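Local coordinates for protein N-acetylglucosamine-specific lectin (Saxidomus purpuratus, PDB 6A7S) that binds N-acetylglucosamine and N-acetylgalactosamine through a calcium-containing C-type lectin domain, at residues K85-I90 with E145-P150. Numbering follows the deposited sequence.
Sequences KHYYWI and ENTNGP. With NGA (2-acetamido-2-deoxy-beta-D-galactopyranose), chain B.
Tyr88 and Pro150 bring the two backbones to a CA-CA distance of 5.1 Å where residues 85-89 run at 102° to residues 147-150, joining the two antiparallel sheets of the C-type lectin fold at the starts of strands 87-95 and 149-155. Trp89 N donates a nearly straight hydrogen bond (166° at the hydrogen) to Pro150 O, which also receives a CA-H...O contact from Tyr88. The proline ring lies across the phenol of Tyr88 in a CH-pi contact: Pro150 CG sits over the ring centre, 3.5 Å from the centroid of Tyr88, and CB and CG of Lys85 slide past Pro150 CG in the opposite direction. The polar ends of Lys85 and Tyr88 both turn to Glu44, by a salt bridge and a hydrogen bond respectively.

On the sugar side, Tyr87 has CG between its backbone N and carbonyl carbon (chi1 55°), which carries the phenol past Gly149, CE2 lying 3.8 Å from Gly149 CA, to the loop before the strand. There its OH donates to Asn148 O at 2.7 Å, from above the carbonyl plane, and touches Thr147 CG2. Trp89 meets the same loop with its indole edge, where NE1 makes a weak, bent hydrogen bond to Thr147 O; Arg47 O is a second weak acceptor. Thr147 OG1 bonds to Asp143 and to His141, a residue of the N-acetylgalactosamine site, so the loop is tied directly to the pocket. His141 and Asn139 hydrogen-bond the bound sugar, while Tyr87 supplies an apolar surface for its acetamido group: methyl C8 rests over the centre of the phenol ring, 3.8 Å from Tyr87 CG.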
loop_
_atom_site.group_PDB
_atom_site.type_symbol
_atom_site.label_atom_id
_atom_site.label_comp_id
_atom_site.label_asym_id
_atom_site.label_seq_id
_atom_site.Cartn_x
_atom_site.Cartn_y
_atom_site.Cartn_z
ATOM N N LYS A 85 29.121 0.295 1.781
ATOM C CA LYS A 85 28.403 -0.836 2.315
ATOM C C LYS A 85 27.912 -1.667 1.137
ATOM O O LYS A 85 27.505 -1.096 0.151
ATOM C CB LYS A 85 27.175 -0.410 3.133
ATOM C CG LYS A 85 27.370 0.720 4.147
ATOM C CD LYS A 85 28.071 0.309 5.410
ATOM C CE LYS A 85 28.499 1.481 6.252
ATOM N NZ LYS A 85 27.376 2.017 7.043
ATOM N N HIS A 86 27.894 -3.000 1.287
ATOM C CA HIS A 86 27.494 -3.875 0.228
ATOM C C HIS A 86 26.252 -4.705 0.607
ATOM O O HIS A 86 25.828 -5.535 -0.152
ATOM C CB HIS A 86 28.727 -4.700 -0.265
ATOM C CG HIS A 86 29.181 -5.859 0.585
ATOM N ND1 HIS A 86 29.956 -5.701 1.715
ATOM C CD2 HIS A 86 29.016 -7.213 0.442
ATOM C CE1 HIS A 86 30.219 -6.899 2.254
ATOM N NE2 HIS A 86 29.650 -7.852 1.486
ATOM N N TYR A 87 25.620 -4.438 1.749
ATOM C CA TYR A 87 24.334 -5.020 2.018
ATOM C C TYR A 87 23.568 -4.145 3.021
ATOM O O TYR A 87 24.170 -3.544 3.889
ATOM C CB TYR A 87 24.444 -6.457 2.549
ATOM C CG TYR A 87 25.313 -6.647 3.763
ATOM C CD1 TYR A 87 26.680 -6.806 3.622
ATOM C CD2 TYR A 87 24.792 -6.681 5.058
ATOM C CE1 TYR A 87 27.512 -6.928 4.721
ATOM C CE2 TYR A 87 25.614 -6.828 6.172
ATOM C CZ TYR A 87 26.985 -6.964 5.998
ATOM O OH TYR A 87 27.836 -7.114 7.055
ATOM N N TYR A 88 22.236 -4.208 2.914
ATOM C CA TYR A 88 21.262 -3.515 3.806
ATOM C C TYR A 88 20.110 -4.464 4.139
ATOM O O TYR A 88 19.473 -5.045 3.273
ATOM C CB TYR A 88 20.647 -2.290 3.156
ATOM C CG TYR A 88 21.580 -1.131 2.994
ATOM C CD1 TYR A 88 22.628 -1.180 2.082
ATOM C CD2 TYR A 88 21.396 0.038 3.727
ATOM C CE1 TYR A 88 23.490 -0.102 1.940
ATOM C CE2 TYR A 88 22.242 1.139 3.581
ATOM C CZ TYR A 88 23.297 1.063 2.689
ATOM O OH TYR A 88 24.145 2.141 2.576
ATOM N N TRP A 89 19.852 -4.616 5.434
ATOM C CA TRP A 89 18.750 -5.496 5.894
ATOM C C TRP A 89 17.382 -4.936 5.492
ATOM O O TRP A 89 17.192 -3.725 5.518
ATOM C CB TRP A 89 18.859 -5.698 7.398
ATOM C CG TRP A 89 20.103 -6.383 7.851
ATOM C CD1 TRP A 89 21.020 -5.911 8.741
ATOM C CD2 TRP A 89 20.567 -7.680 7.443
ATOM N NE1 TRP A 89 22.022 -6.817 8.907
ATOM C CE2 TRP A 89 21.776 -7.907 8.123
ATOM C CE3 TRP A 89 20.096 -8.652 6.570
ATOM C CZ2 TRP A 89 22.553 -9.037 7.906
ATOM C CZ3 TRP A 89 20.831 -9.808 6.411
ATOM C CH2 TRP A 89 22.026 -10.003 7.097
ATOM N N ILE A 90 16.462 -5.855 5.156
ATOM C CA ILE A 90 15.095 -5.556 4.798
ATOM C C ILE A 90 14.138 -6.516 5.526
ATOM O O ILE A 90 14.536 -7.496 6.125
ATOM C CB ILE A 90 14.877 -5.583 3.258
ATOM C CG1 ILE A 90 15.066 -6.988 2.664
ATOM C CG2 ILE A 90 15.723 -4.518 2.548
ATOM C CD1 ILE A 90 14.665 -7.090 1.223
ATOM N N GLU A 145 21.478 -12.907 13.225
ATOM C CA GLU A 145 21.825 -12.370 14.522
ATOM C C GLU A 145 23.125 -11.565 14.518
ATOM O O GLU A 145 23.138 -10.442 15.000
ATOM C CB GLU A 145 21.961 -13.500 15.530
ATOM C CG GLU A 145 21.240 -13.197 16.808
ATOM C CD GLU A 145 20.797 -14.497 17.448
ATOM O OE1 GLU A 145 19.790 -15.082 16.969
ATOM O OE2 GLU A 145 21.501 -14.949 18.372
ATOM N N ASN A 146 24.202 -12.145 13.983
ATOM C CA ASN A 146 25.544 -11.674 14.306
ATOM C C ASN A 146 26.177 -11.000 13.099
ATOM O O ASN A 146 27.324 -10.662 13.180
ATOM C CB ASN A 146 26.463 -12.782 14.836
ATOM C CG ASN A 146 25.971 -13.303 16.162
ATOM O OD1 ASN A 146 25.565 -12.510 16.988
ATOM N ND2 ASN A 146 25.945 -14.610 16.373
ATOM N N THR A 147 25.458 -10.832 11.980
ATOM C CA THR A 147 26.054 -10.180 10.859
ATOM C C THR A 147 25.616 -8.709 10.840
ATOM O O THR A 147 24.491 -8.402 10.575
ATOM C CB THR A 147 25.770 -10.909 9.548
ATOM O OG1 THR A 147 26.284 -12.250 9.647
ATOM C CG2 THR A 147 26.388 -10.164 8.382
ATOM N N ASN A 148 26.565 -7.819 11.091
ATOM C CA ASN A 148 26.248 -6.431 11.326
ATOM C C ASN A 148 26.269 -5.639 10.033
ATOM O O ASN A 148 27.283 -5.643 9.282
ATOM C CB ASN A 148 27.231 -5.792 12.294
ATOM C CG ASN A 148 27.074 -6.363 13.679
ATOM O OD1 ASN A 148 25.978 -6.619 14.159
ATOM N ND2 ASN A 148 28.193 -6.583 14.320
ATOM N N GLY A 149 25.206 -4.866 9.825
ATOM C CA GLY A 149 25.138 -3.965 8.681
ATOM C C GLY A 149 24.093 -2.867 8.901
ATOM O O GLY A 149 23.393 -2.869 9.920
ATOM N N PRO A 150 23.925 -1.985 7.901
ATOM C CA PRO A 150 22.883 -0.953 7.874
ATOM C C PRO A 150 21.537 -1.562 7.465
ATOM O O PRO A 150 21.437 -2.783 7.157
ATOM C CB PRO A 150 23.381 0.009 6.820
ATOM C CG PRO A 150 24.011 -0.928 5.796
ATOM C CD PRO A 150 24.697 -1.995 6.645
HETATM C C1 NGA B . 27.767 -12.815 0.822
HETATM C C2 NGA B . 26.338 -12.759 1.381
HETATM C C3 NGA B . 26.255 -14.195 1.884
HETATM C C4 NGA B . 26.639 -15.154 0.715
HETATM C C5 NGA B . 27.832 -14.724 -0.127
HETATM C C6 NGA B . 28.288 -15.626 -1.304
HETATM C C7 NGA B . 25.180 -11.171 2.849
HETATM C C8 NGA B . 25.331 -10.470 4.192
HETATM N N2 NGA B . 26.239 -11.906 2.543
HETATM O O1 NGA B . 28.793 -11.915 1.135
HETATM O O3 NGA B . 24.993 -14.438 2.485
HETATM O O4 NGA B . 25.418 -15.200 -0.009
HETATM O O5 NGA B . 27.671 -13.324 -0.505
HETATM O O6 NGA B . 28.607 -16.928 -0.771
HETATM O O7 NGA B . 24.183 -11.137 2.169
#